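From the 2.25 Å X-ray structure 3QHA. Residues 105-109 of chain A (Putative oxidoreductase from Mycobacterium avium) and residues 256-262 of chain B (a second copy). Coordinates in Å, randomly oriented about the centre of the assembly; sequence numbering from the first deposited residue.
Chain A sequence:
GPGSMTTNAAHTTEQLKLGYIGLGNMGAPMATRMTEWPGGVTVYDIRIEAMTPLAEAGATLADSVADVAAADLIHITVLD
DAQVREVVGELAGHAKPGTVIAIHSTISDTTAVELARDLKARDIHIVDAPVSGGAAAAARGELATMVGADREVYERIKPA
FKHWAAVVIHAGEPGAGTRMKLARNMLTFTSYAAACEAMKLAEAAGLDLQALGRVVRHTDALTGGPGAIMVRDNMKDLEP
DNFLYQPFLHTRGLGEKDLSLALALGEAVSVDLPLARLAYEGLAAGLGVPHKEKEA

Chain A 105-109: STISD
Chain B (256-262) EKDLSLA

Residues 256-262 of chain B form one continuous α-helical segment, with phi near -65° and psi between -35° and -49°, and S260(B) N, L261(B) N and A262(B) N donate to the carbonyl O atoms of E256(B), K257(B) and D258(B) at 3.1, 3.0 and 2.8 Å. Chain A passes this helix in an extended conformation, with phi/psi of -91/176° at S105(A), -71/125° at T106(A), -143/159° at I107(A) and -73/147° at S108(A), and D109(A) then turns to -62/-31°. The register sets T106(A) CA 8.1 Å from D258(B) CA and S108(A) CA 7.1 Å from L261(B) CA, so both segments advance in the same sense.

Direct contact is by van der Waals packing, with no hydrogen bond crossing between the stretches; together they bury 175 Å². T106(A), an m rotamer with its CA-to-CB bond toward the helix, places CG2 4.0 Å from K257(B) CG, 4.0 Å from D258(B) OD1 and 3.9 Å from L261(B) CD1. This methyl thus meets residues one turn apart on the helix. L261(B), its CA-to-CB bond toward chain A (chi1 m, chi2 t), brings CD2 to 3.4 Å from S108(A) OG, while its CD1 lies 4.1 Å from I107(A) O. The CA-to-CB bond of I107(A) (chi1 p, chi2 t) points away from the helix, so this residue touches L261(B) through its backbone O.

Polar groups are linked through water instead. One water lies 2.8 Å from T106(A) OG1 and donates a weak hydrogen bond to D258(B) OD1 at 2.9 Å; D258(B) is m, its carboxylate reaching nearer than its sideways CA-to-CB bond suggests. A second water accepts from K257(B) NZ at 2.9 Å and lies 2.7 Å from S108(A) OG, also an m rotamer. The lysine (t, p, t, t) thereby combines aliphatic packing against T106(A) with a solvent-mediated link to S108(A).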

ATOM      1  N   SER A 105      21.011   9.335   0.921  1.00 23.02           N
ATOM      2  CA  SER A 105      20.184  10.071   1.868  1.00 23.46           C
ATOM      3  C   SER A 105      19.471  11.219   1.158  1.00 23.48           C
ATOM      4  O   SER A 105      19.692  11.458  -0.029  1.00 23.26           O
ATOM      5  CB  SER A 105      21.039  10.576   3.031  1.00 23.99           C
ATOM      6  OG  SER A 105      22.211  11.227   2.567  1.00 23.94           O
ATOM      7  N   THR A 106      18.611  11.923   1.889  1.00 23.93           N
ATOM      8  CA  THR A 106      17.733  12.924   1.298  1.00 23.86           C
ATOM      9  C   THR A 106      18.486  14.176   0.847  1.00 23.78           C
ATOM     10  O   THR A 106      19.202  14.803   1.632  1.00 24.01           O
ATOM     11  CB  THR A 106      16.598  13.312   2.273  1.00 24.51           C
ATOM     12  OG1 THR A 106      15.786  12.158   2.532  1.00 24.65           O
ATOM     13  CG2 THR A 106      15.724  14.418   1.689  1.00 24.35           C
ATOM     14  N   ILE A 107      18.315  14.511  -0.432  1.00 23.42           N
ATOM     15  CA  ILE A 107      18.884  15.711  -1.044  1.00 23.32           C
ATOM     16  C   ILE A 107      17.905  16.295  -2.059  1.00 23.46           C
ATOM     17  O   ILE A 107      17.018  15.595  -2.556  1.00 23.10           O
ATOM     18  CB  ILE A 107      20.210  15.408  -1.781  1.00 23.01           C
ATOM     19  CG1 ILE A 107      20.009  14.344  -2.870  1.00 22.42           C
ATOM     20  CG2 ILE A 107      21.287  14.964  -0.797  1.00 22.79           C
ATOM     21  CD1 ILE A 107      21.202  14.188  -3.793  1.00 21.59           C
ATOM     22  N   SER A 108      18.072  17.577  -2.370  1.00 23.93           N
ATOM     23  CA  SER A 108      17.375  18.181  -3.498  1.00 24.19           C
ATOM     24  C   SER A 108      18.036  17.658  -4.770  1.00 23.88           C
ATOM     25  O   SER A 108      19.242  17.405  -4.781  1.00 23.57           O
ATOM     26  CB  SER A 108      17.456  19.705  -3.437  1.00 24.78           C
ATOM     27  OG  SER A 108      16.722  20.208  -2.331  1.00 26.04           O
ATOM     28  N   ASP A 109      17.256  17.483  -5.833  1.00 23.97           N
ATOM     29  CA  ASP A 109      17.794  16.912  -7.072  1.00 23.89           C
ATOM     30  C   ASP A 109      18.900  17.798  -7.664  1.00 23.98           C
ATOM     31  O   ASP A 109      19.851  17.296  -8.267  1.00 23.82           O
ATOM     32  CB  ASP A 109      16.680  16.623  -8.093  1.00 24.04           C
ATOM     33  CG  ASP A 109      16.098  17.879  -8.721  1.00 24.88           C
ATOM     34  OD1 ASP A 109      15.838  17.850  -9.942  1.00 26.22           O
ATOM     35  OD2 ASP A 109      15.888  18.883  -8.008  1.00 25.75           O
TER
ATOM     36  N   GLU B 256       7.288  15.355   5.895  1.00 24.92           N
ATOM     37  CA  GLU B 256       7.205  16.783   5.612  1.00 25.19           C
ATOM     38  C   GLU B 256       8.350  17.250   4.711  1.00 25.29           C
ATOM     39  O   GLU B 256       8.160  18.118   3.860  1.00 25.51           O
ATOM     40  CB  GLU B 256       7.170  17.577   6.919  1.00 25.49           C
ATOM     41  CG  GLU B 256       5.861  17.383   7.681  1.00 25.66           C
ATOM     42  CD  GLU B 256       5.780  18.188   8.963  1.00 26.23           C
ATOM     43  OE1 GLU B 256       6.777  18.848   9.322  1.00 27.63           O
ATOM     44  OE2 GLU B 256       4.715  18.161   9.614  1.00 26.19           O
ATOM     45  N   LYS B 257       9.530  16.661   4.881  1.00 25.20           N
ATOM     46  CA  LYS B 257      10.663  16.991   4.024  1.00 25.49           C
ATOM     47  C   LYS B 257      10.438  16.480   2.594  1.00 25.24           C
ATOM     48  O   LYS B 257      10.596  17.240   1.636  1.00 25.34           O
ATOM     49  CB  LYS B 257      11.974  16.452   4.613  1.00 25.56           C
ATOM     50  CG  LYS B 257      13.227  16.751   3.781  1.00 26.17           C
ATOM     51  CD  LYS B 257      13.410  18.243   3.491  1.00 26.82           C
ATOM     52  CE  LYS B 257      14.737  18.511   2.791  1.00 27.14           C
ATOM     53  NZ  LYS B 257      14.805  19.867   2.171  1.00 27.44           N
ATOM     54  N   ASP B 258      10.054  15.213   2.444  1.00 24.86           N
ATOM     55  CA  ASP B 258       9.806  14.650   1.106  1.00 24.80           C
ATOM     56  C   ASP B 258       8.610  15.306   0.410  1.00 24.76           C
ATOM     57  O   ASP B 258       8.673  15.591  -0.788  1.00 24.63           O
ATOM     58  CB  ASP B 258       9.621  13.126   1.156  1.00 24.46           C
ATOM     59  CG  ASP B 258      10.944  12.371   1.252  1.00 24.80           C
ATOM     60  OD1 ASP B 258      12.016  12.996   1.106  1.00 25.47           O
ATOM     61  OD2 ASP B 258      10.912  11.140   1.467  1.00 24.94           O
ATOM     62  N   LEU B 259       7.535  15.552   1.156  1.00 24.86           N
ATOM     63  CA  LEU B 259       6.352  16.206   0.591  1.00 25.01           C
ATOM     64  C   LEU B 259       6.665  17.625   0.115  1.00 25.39           C
ATOM     65  O   LEU B 259       6.243  18.020  -0.971  1.00 25.29           O
ATOM     66  CB  LEU B 259       5.186  16.213   1.589  1.00 24.98           C
ATOM     67  CG  LEU B 259       4.465  14.868   1.748  1.00 24.85           C
ATOM     68  CD1 LEU B 259       3.457  14.914   2.892  1.00 24.91           C
ATOM     69  CD2 LEU B 259       3.779  14.459   0.451  1.00 24.94           C
ATOM     70  N   SER B 260       7.418  18.380   0.913  1.00 25.89           N
ATOM     71  CA  SER B 260       7.806  19.737   0.531  1.00 26.41           C
ATOM     72  C   SER B 260       8.672  19.729  -0.726  1.00 26.37           C
ATOM     73  O   SER B 260       8.463  20.540  -1.632  1.00 26.59           O
ATOM     74  CB  SER B 260       8.543  20.441   1.673  1.00 26.83           C
ATOM     75  OG  SER B 260       9.748  19.770   1.990  1.00 27.80           O
ATOM     76  N   LEU B 261       9.636  18.811  -0.779  1.00 26.13           N
ATOM     77  CA  LEU B 261      10.468  18.641  -1.971  1.00 26.03           C
ATOM     78  C   LEU B 261       9.625  18.232  -3.176  1.00 25.72           C
ATOM     79  O   LEU B 261       9.830  18.734  -4.282  1.00 25.98           O
ATOM     80  CB  LEU B 261      11.572  17.606  -1.734  1.00 25.89           C
ATOM     81  CG  LEU B 261      12.761  18.059  -0.878  1.00 26.22           C
ATOM     82  CD1 LEU B 261      13.657  16.878  -0.545  1.00 26.07           C
ATOM     83  CD2 LEU B 261      13.558  19.152  -1.576  1.00 26.04           C
ATOM     84  N   ALA B 262       8.674  17.329  -2.956  1.00 25.24           N
ATOM     85  CA  ALA B 262       7.782  16.882  -4.024  1.00 24.94           C
ATOM     86  C   ALA B 262       6.921  18.037  -4.537  1.00 25.06           C
ATOM     87  O   ALA B 262       6.705  18.164  -5.739  1.00 25.00           O
ATOM     88  CB  ALA B 262       6.906  15.735  -3.548  1.00 24.49           C
TER
HETATM   89  O   HOH W   1      13.380  12.786   3.713  1.00 21.93           O
HETATM   90  O   HOH W   2      16.941  19.478   0.254  1.00 25.51           O